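Local coordinates for metal cation efflux system protein CzcD (Cupriavidus metallidurans, PDB 6VD9) that binds and transports zinc, giving low-level metal resistance probably by cation efflux into the periplasm, the chain here being the C-terminal domain of the transporter, at residues H25-T30 and S35-V40; T44-N47 and E51-P54; P54-M59 and V69-E74. One frame throughout, in Å; residues are numbered along the deposited sequence. Where two conformers were deposited one is given.

Interaction 1: residues H25-T30 and S35-V40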
# COMPACT_ATOMS: atom_id res chain seq x y z
N HIS A 25 1.57 -2.54 10.50
CA HIS A 25 2.82 -2.09 11.17
C HIS A 25 2.81 -0.58 11.35
O HIS A 25 2.48 0.16 10.42
CB HIS A 25 4.07 -2.55 10.41
CG HIS A 25 4.11 -4.01 10.13
ND1 HIS A 25 4.58 -4.94 11.05
CD2 HIS A 25 3.84 -4.71 9.00
CE1 HIS A 25 4.53 -6.14 10.52
NE2 HIS A 25 4.12 -6.02 9.26
N ILE A 26 3.15 -0.14 12.56
CA ILE A 26 3.13 1.31 12.89
C ILE A 26 4.41 1.53 13.70
O ILE A 26 4.63 0.82 14.72
CB ILE A 26 1.86 1.78 13.62
CG1 ILE A 26 0.54 1.42 12.94
CG2 ILE A 26 1.92 3.29 13.84
CD1 ILE A 26 -0.67 1.90 13.72
N TRP A 27 5.29 2.35 13.16
CA TRP A 27 6.63 2.57 13.74
C TRP A 27 7.00 4.03 13.57
O TRP A 27 6.36 4.71 12.76
CB TRP A 27 7.64 1.63 13.08
CG TRP A 27 8.10 1.97 11.70
CD1 TRP A 27 9.31 2.52 11.37
CD2 TRP A 27 7.43 1.69 10.46
NE1 TRP A 27 9.43 2.62 10.01
CE2 TRP A 27 8.29 2.12 9.42
CE3 TRP A 27 6.19 1.13 10.11
CZ2 TRP A 27 7.96 2.01 8.07
CZ3 TRP A 27 5.86 1.00 8.77
CH2 TRP A 27 6.74 1.44 7.77
N ALA A 28 8.02 4.49 14.31
CA ALA A 28 8.51 5.89 14.27
C ALA A 28 9.62 6.00 13.23
O ALA A 28 10.53 5.17 13.24
CB ALA A 28 8.99 6.30 15.65
N LEU A 29 9.52 6.97 12.33
CA LEU A 29 10.62 7.36 11.42
C LEU A 29 11.68 8.12 12.23
O LEU A 29 11.36 8.55 13.37
CB LEU A 29 10.06 8.24 10.31
CG LEU A 29 9.00 7.57 9.42
CD1 LEU A 29 8.38 8.59 8.49
CD2 LEU A 29 9.60 6.42 8.64
N THR A 30 12.87 8.29 11.64
CA THR A 30 13.99 9.12 12.18
C THR A 30 13.44 10.46 12.68
O THR A 30 13.91 10.94 13.72
CB THR A 30 15.06 9.36 11.11
OG1 THR A 30 15.47 8.09 10.60
CG2 THR A 30 16.26 10.12 11.63
N SER A 35 4.88 6.12 10.87
CA SER A 35 4.75 5.47 9.54
C SER A 35 3.83 4.26 9.73
O SER A 35 3.94 3.61 10.75
CB SER A 35 6.10 5.09 9.01
OG SER A 35 6.02 4.53 7.72
N LEU A 36 2.98 3.97 8.75
CA LEU A 36 2.01 2.85 8.88
C LEU A 36 2.02 2.08 7.57
O LEU A 36 1.97 2.72 6.52
CB LEU A 36 0.61 3.40 9.16
CG LEU A 36 -0.51 2.37 9.28
CD1 LEU A 36 -1.63 2.86 10.18
CD2 LEU A 36 -1.09 2.03 7.92
N THR A 37 2.03 0.75 7.65
CA THR A 37 1.70 -0.07 6.46
C THR A 37 0.60 -1.02 6.91
O THR A 37 0.62 -1.43 8.09
CB THR A 37 2.91 -0.79 5.86
OG1 THR A 37 3.39 -1.69 6.85
CG2 THR A 37 4.03 0.16 5.50
N VAL A 38 -0.24 -1.41 5.97
CA VAL A 38 -1.31 -2.38 6.29
C VAL A 38 -1.78 -3.03 4.99
O VAL A 38 -1.69 -2.40 3.94
CB VAL A 38 -2.44 -1.74 7.12
CG1 VAL A 38 -3.23 -0.70 6.35
CG2 VAL A 38 -3.34 -2.81 7.73
N HIS A 39 -2.18 -4.29 5.09
CA HIS A 39 -2.87 -5.03 4.01
C HIS A 39 -4.38 -5.13 4.31
O HIS A 39 -4.76 -5.74 5.31
CB HIS A 39 -2.23 -6.39 3.75
CG HIS A 39 -0.82 -6.30 3.26
ND1 HIS A 39 -0.35 -7.12 2.27
CD2 HIS A 39 0.23 -5.55 3.65
CE1 HIS A 39 0.93 -6.86 2.06
NE2 HIS A 39 1.30 -5.90 2.88
N VAL A 40 -5.21 -4.57 3.44
CA VAL A 40 -6.68 -4.52 3.67
C VAL A 40 -7.37 -5.46 2.69
O VAL A 40 -7.08 -5.40 1.45
CB VAL A 40 -7.22 -3.09 3.56
CG1 VAL A 40 -8.73 -3.06 3.55
CG2 VAL A 40 -6.65 -2.22 4.68

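Interaction 2: residues T44-N47 and E51-P54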
# COMPACT_ATOMS: atom_id res chain seq x y z
N THR A 44 -15.99 -7.14 -2.08
CA THR A 44 -16.14 -7.30 -3.55
C THR A 44 -16.96 -6.16 -4.21
O THR A 44 -16.83 -5.99 -5.46
CB THR A 44 -16.78 -8.65 -3.92
OG1 THR A 44 -18.03 -8.70 -3.24
CG2 THR A 44 -15.90 -9.82 -3.59
N ALA A 45 -17.83 -5.42 -3.50
CA ALA A 45 -18.71 -4.43 -4.14
C ALA A 45 -18.00 -3.09 -4.37
O ALA A 45 -18.59 -2.26 -5.06
CB ALA A 45 -20.00 -4.25 -3.36
N VAL A 46 -16.79 -2.88 -3.85
CA VAL A 46 -16.17 -1.52 -3.88
C VAL A 46 -14.80 -1.58 -4.57
O VAL A 46 -14.14 -2.57 -4.44
CB VAL A 46 -16.05 -0.88 -2.48
CG1 VAL A 46 -17.41 -0.86 -1.81
CG2 VAL A 46 -15.01 -1.57 -1.61
N ASN A 47 -14.50 -0.58 -5.37
CA ASN A 47 -13.14 -0.35 -5.89
C ASN A 47 -12.40 0.45 -4.83
O ASN A 47 -12.71 1.62 -4.66
CB ASN A 47 -13.20 0.36 -7.23
CG ASN A 47 -11.82 0.73 -7.73
OD1 ASN A 47 -10.84 0.59 -6.99
ND2 ASN A 47 -11.75 1.24 -8.94
N GLU A 51 -12.90 4.21 -3.35
CA GLU A 51 -14.05 4.11 -2.42
C GLU A 51 -13.67 3.82 -0.96
O GLU A 51 -14.59 3.85 -0.09
CB GLU A 51 -15.01 3.06 -2.97
CG GLU A 51 -15.54 3.40 -4.36
CD GLU A 51 -16.74 2.57 -4.81
OE1 GLU A 51 -16.54 1.45 -5.24
OE2 GLU A 51 -17.91 3.10 -4.74
N VAL A 52 -12.40 3.48 -0.69
CA VAL A 52 -11.88 3.14 0.65
C VAL A 52 -10.59 3.93 0.91
O VAL A 52 -10.46 4.45 2.02
CB VAL A 52 -11.66 1.62 0.78
CG1 VAL A 52 -11.20 1.29 2.17
CG2 VAL A 52 -12.95 0.85 0.48
N LEU A 53 -9.64 3.97 -0.04
CA LEU A 53 -8.30 4.59 0.25
C LEU A 53 -8.44 6.03 0.76
O LEU A 53 -7.79 6.41 1.72
CB LEU A 53 -7.42 4.48 -0.98
CG LEU A 53 -6.00 5.05 -0.84
CD1 LEU A 53 -5.27 4.40 0.32
CD2 LEU A 53 -5.23 4.81 -2.10
N PRO A 54 -9.26 6.90 0.12
CA PRO A 54 -9.34 8.28 0.57
C PRO A 54 -9.89 8.39 2.00
O PRO A 54 -9.38 9.20 2.77
CB PRO A 54 -10.29 8.96 -0.44
CG PRO A 54 -10.32 8.03 -1.62
CD PRO A 54 -10.06 6.64 -1.07
O HOH W 1 -18.15 -0.03 -6.87

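Interaction 3: residues P54-M59 and V69-E74. With NI (nickel (II) ion), chain E.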
# COMPACT_ATOMS: atom_id res chain seq x y z
N PRO A 54 -9.26 6.90 0.12
CA PRO A 54 -9.34 8.28 0.57
C PRO A 54 -9.89 8.39 2.00
O PRO A 54 -9.38 9.20 2.77
CB PRO A 54 -10.29 8.96 -0.44
CG PRO A 54 -10.32 8.03 -1.62
CD PRO A 54 -10.06 6.64 -1.07
N GLU A 55 -10.86 7.53 2.35
CA GLU A 55 -11.46 7.49 3.71
C GLU A 55 -10.42 7.01 4.73
O GLU A 55 -10.35 7.59 5.81
CB GLU A 55 -12.70 6.60 3.74
CG GLU A 55 -13.82 7.18 2.90
CD GLU A 55 -13.83 7.00 1.39
OE1 GLU A 55 -12.86 6.44 0.79
OE2 GLU A 55 -14.85 7.47 0.77
N LEU A 56 -9.64 5.96 4.42
CA LEU A 56 -8.58 5.51 5.36
C LEU A 56 -7.52 6.61 5.52
O LEU A 56 -7.09 6.81 6.64
CB LEU A 56 -7.96 4.21 4.86
CG LEU A 56 -8.85 2.97 4.94
CD1 LEU A 56 -8.16 1.79 4.27
CD2 LEU A 56 -9.13 2.60 6.38
N LYS A 57 -7.08 7.24 4.44
CA LYS A 57 -6.07 8.34 4.52
C LYS A 57 -6.63 9.43 5.45
O LYS A 57 -5.89 9.87 6.34
CB LYS A 57 -5.73 8.90 3.15
CG LYS A 57 -4.85 8.00 2.26
CD LYS A 57 -4.80 8.52 0.84
CE LYS A 57 -3.78 7.86 -0.07
NZ LYS A 57 -3.80 8.45 -1.44
N GLN A 58 -7.87 9.86 5.24
CA GLN A 58 -8.51 10.98 5.99
C GLN A 58 -8.59 10.62 7.48
O GLN A 58 -8.14 11.41 8.32
CB GLN A 58 -9.88 11.29 5.35
CG GLN A 58 -10.73 12.32 6.08
CD GLN A 58 -12.15 12.39 5.54
OE1 GLN A 58 -12.82 11.38 5.29
NE2 GLN A 58 -12.64 13.61 5.36
N MET A 59 -9.02 9.40 7.79
CA MET A 59 -9.22 8.94 9.18
C MET A 59 -7.86 8.84 9.88
O MET A 59 -7.75 9.20 11.07
CB MET A 59 -9.99 7.62 9.21
CG MET A 59 -10.04 6.97 10.56
SD MET A 59 -8.60 5.97 10.91
CE MET A 59 -8.80 4.62 9.75
N VAL A 69 1.68 6.79 4.99
CA VAL A 69 0.83 5.58 4.89
C VAL A 69 1.08 4.82 3.59
O VAL A 69 1.22 5.43 2.52
CB VAL A 69 -0.64 6.01 5.04
CG1 VAL A 69 -1.63 4.95 4.62
CG2 VAL A 69 -0.93 6.48 6.45
N THR A 70 1.06 3.49 3.67
CA THR A 70 1.05 2.61 2.47
C THR A 70 0.04 1.52 2.76
O THR A 70 0.24 0.74 3.71
CB THR A 70 2.43 2.04 2.11
OG1 THR A 70 3.36 3.13 2.10
CG2 THR A 70 2.44 1.37 0.76
N ILE A 71 -1.04 1.54 2.02
CA ILE A 71 -2.20 0.64 2.21
C ILE A 71 -2.32 -0.21 0.95
O ILE A 71 -2.52 0.38 -0.15
CB ILE A 71 -3.48 1.41 2.52
CG1 ILE A 71 -3.32 2.19 3.83
CG2 ILE A 71 -4.68 0.45 2.52
CD1 ILE A 71 -4.36 3.27 4.06
N GLN A 72 -2.19 -1.53 1.08
CA GLN A 72 -2.41 -2.46 -0.05
C GLN A 72 -3.77 -3.13 0.11
O GLN A 72 -4.12 -3.47 1.21
CB GLN A 72 -1.28 -3.49 -0.09
CG GLN A 72 -1.42 -4.57 -1.14
CD GLN A 72 -0.19 -5.46 -1.13
OE1 GLN A 72 0.93 -4.98 -1.23
NE2 GLN A 72 -0.34 -6.77 -1.02
N PHE A 73 -4.52 -3.24 -0.98
CA PHE A 73 -5.82 -3.95 -0.98
C PHE A 73 -5.71 -5.30 -1.69
O PHE A 73 -5.10 -5.37 -2.79
CB PHE A 73 -6.86 -3.06 -1.64
CG PHE A 73 -7.09 -1.75 -0.95
CD1 PHE A 73 -7.80 -1.71 0.24
CD2 PHE A 73 -6.68 -0.55 -1.53
CE1 PHE A 73 -8.11 -0.49 0.81
CE2 PHE A 73 -6.94 0.66 -0.92
CZ PHE A 73 -7.64 0.69 0.27
N GLU A 74 -6.37 -6.31 -1.10
CA GLU A 74 -6.51 -7.69 -1.65
C GLU A 74 -8.00 -8.08 -1.59
O GLU A 74 -8.75 -7.45 -0.83
CB GLU A 74 -5.69 -8.68 -0.82
CG GLU A 74 -4.27 -8.25 -0.56
CD GLU A 74 -3.63 -9.00 0.61
OE1 GLU A 74 -4.28 -9.94 1.14
OE2 GLU A 74 -2.51 -8.61 1.02
NI NI E . -1.43 -9.54 2.39
O HOH W 2 -2.26 -11.59 1.93
O HOH W 3 0.53 -10.43 3.65
O HOH W 4 -0.54 -9.83 0.74

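Interaction 1: residues H25-T30 and S35-V40
His25 and Thr37, and likewise Trp27 and Ser35, are the hydrogen-bonded pairs of an antiparallel beta hairpin, with Ile26 and Leu36 between them as a non-hydrogen-bonded pair. The strand axes come within 4.7 Å at 168°. Each hydrogen-bonded pair is closed by two backbone bonds: His25 N gives to Thr37 O at 2.8 Å, nearly straight at hydrogen (172°), and Thr37 N returns one to His25 O, while Trp27 and Ser35 exchange N-H and C=O in the same manner. Between them, CA-H...O contacts run from Leu36 to His25 O and from Ile26 to Ser35 O, so both carbonyls are approached by a C-H as well as an N-H.

The aromatic contact belongs to the sheet face carrying Trp27, Ser35, Thr37 and His25. Trp27 CG sits between the backbone N and the carbonyl carbon (chi1 75°), which swings the indole across to the partner strand. There it lies over Ser35: CB stands 3.7 Å from the centroid of the six-membered ring, a CH-pi contact. Ser35 OG lies over the same ring, 3.2 Å from Trp27 CH2, whereas Thr37 CG2 meets the indole at its edge.

Apolar packing occupies the other face, where Ile26 and Leu36 run side by side with Ile26 CD1 3.8 Å from Leu36 CD1. Beyond the strand end, Leu29 CD2 packs against Ser35 CB.

The hairpin is part of the dimerisation domain, predicted to be cytoplasmic, of a cation diffusion facilitator. Leu36 and Val38 also bond through their backbones to strand 68-74, making 34-42 the middle strand of the sheet. On the dimer side, Trp27 meets Trp27 of the second subunit, and Thr37 packs on its counterpart there.

Interaction 2: residues T44-N47 and E51-P54
Glu51 reaches back to Asn47 with both backbone and side chain. Glu51 N donates to Asn47 O at 2.9 Å, with a bent angle at hydrogen (136°). Glu51 OE1 accepts a hydrogen bond from Asn47 N at 2.9 Å through the anti lone pair, turned away from OE2. CB already lies near Asn47 O; chi1 (-60°) and the extended chain beyond CG then carry the carboxylate back to Asn47 N. These two reciprocal bonds span the short helix 48-51, and Asn47, its N-cap, sends OD1 to Glu49 N.

The closely packed apolar part is small: Val46 CG2 meets Val52 CG2 at 3.8 Å, the two side chains crossing at about a right angle. Val46 CB also lies 3.6 Å from Glu51 OE1, which brings the carboxylate against the valine. Toward solvent the link loosens: a water bridges Ala45 and Glu51, donating to Ala45 O at 2.9 Å and to Glu51 OE1 at 2.7 Å.

This surface turn connects strand 34-42, by way of helix 48-51, to helix 53-64 of the dimerisation domain; Val52 and Leu53 press on Phe73 of strand 68-74, and Asn47 packs on Asn47 of the second subunit.

Interaction 3: residues P54-M59 and V69-E74
The Phe73 ring is met obliquely by Leu56 CD1, 4.1 Å from Phe73 CE1, and has Ile71 CG2 over one face, 3.7 Å above its plane and offset toward the rim. Leu56 projects from the helix with CG beside the backbone N (chi1 -70°), and its two contact atoms divide the work: CB lies 3.8 Å from Ile71 CD1, and CD1 reaches both Ile71 and the phenyl ring. Ile71 and Phe73, two residues apart, present their side chains on the same strand face, so the helix meets an apolar surface.

A second flat group, the Glu74 carboxylate, turns from the helix to the metal. Its OE2 binds nickel at 2.0 Å, whereas OE1 lies 3.1 Å from the ion and accepts a bond from a metal-bound water at 2.7 Å, evidence for monodentate ligation. Two further waters and His22 NE2 also bind the nickel. His39, the third residue of the site, has its ND1 hydrogen-bonded to OE2.

Helix 53-64 thus covers the Ile71-Phe73 face of strand 68-74, joined there by Val52. Strand 34-42 pairs in parallel along one edge of strand 68-74, and Lys57 forms a salt bridge to Glu74 of the second subunit.

How the interactions relate
Interaction 3 is the buried contact, centred about 4 Å from the centre of the chain; interaction 1 is partly buried, and interaction 2 lies at the surface, about 21 Å from interaction 1 between centres. Their chemistry follows this order of place: apolar helix-on-sheet packing inside, backbone pairing with aromatic contacts in the hairpin, and a water-bridged carboxylate in the turn. Interactions 1 and 3 share one sheet, since Val40 N lies 2.7 Å from Gln72 O, a probable hydrogen bond; each also holds a residue of the nickel site, His39 and Glu74. Interactions 2 and 3 share Pro54 and helix 53-64. All three touch the second subunit.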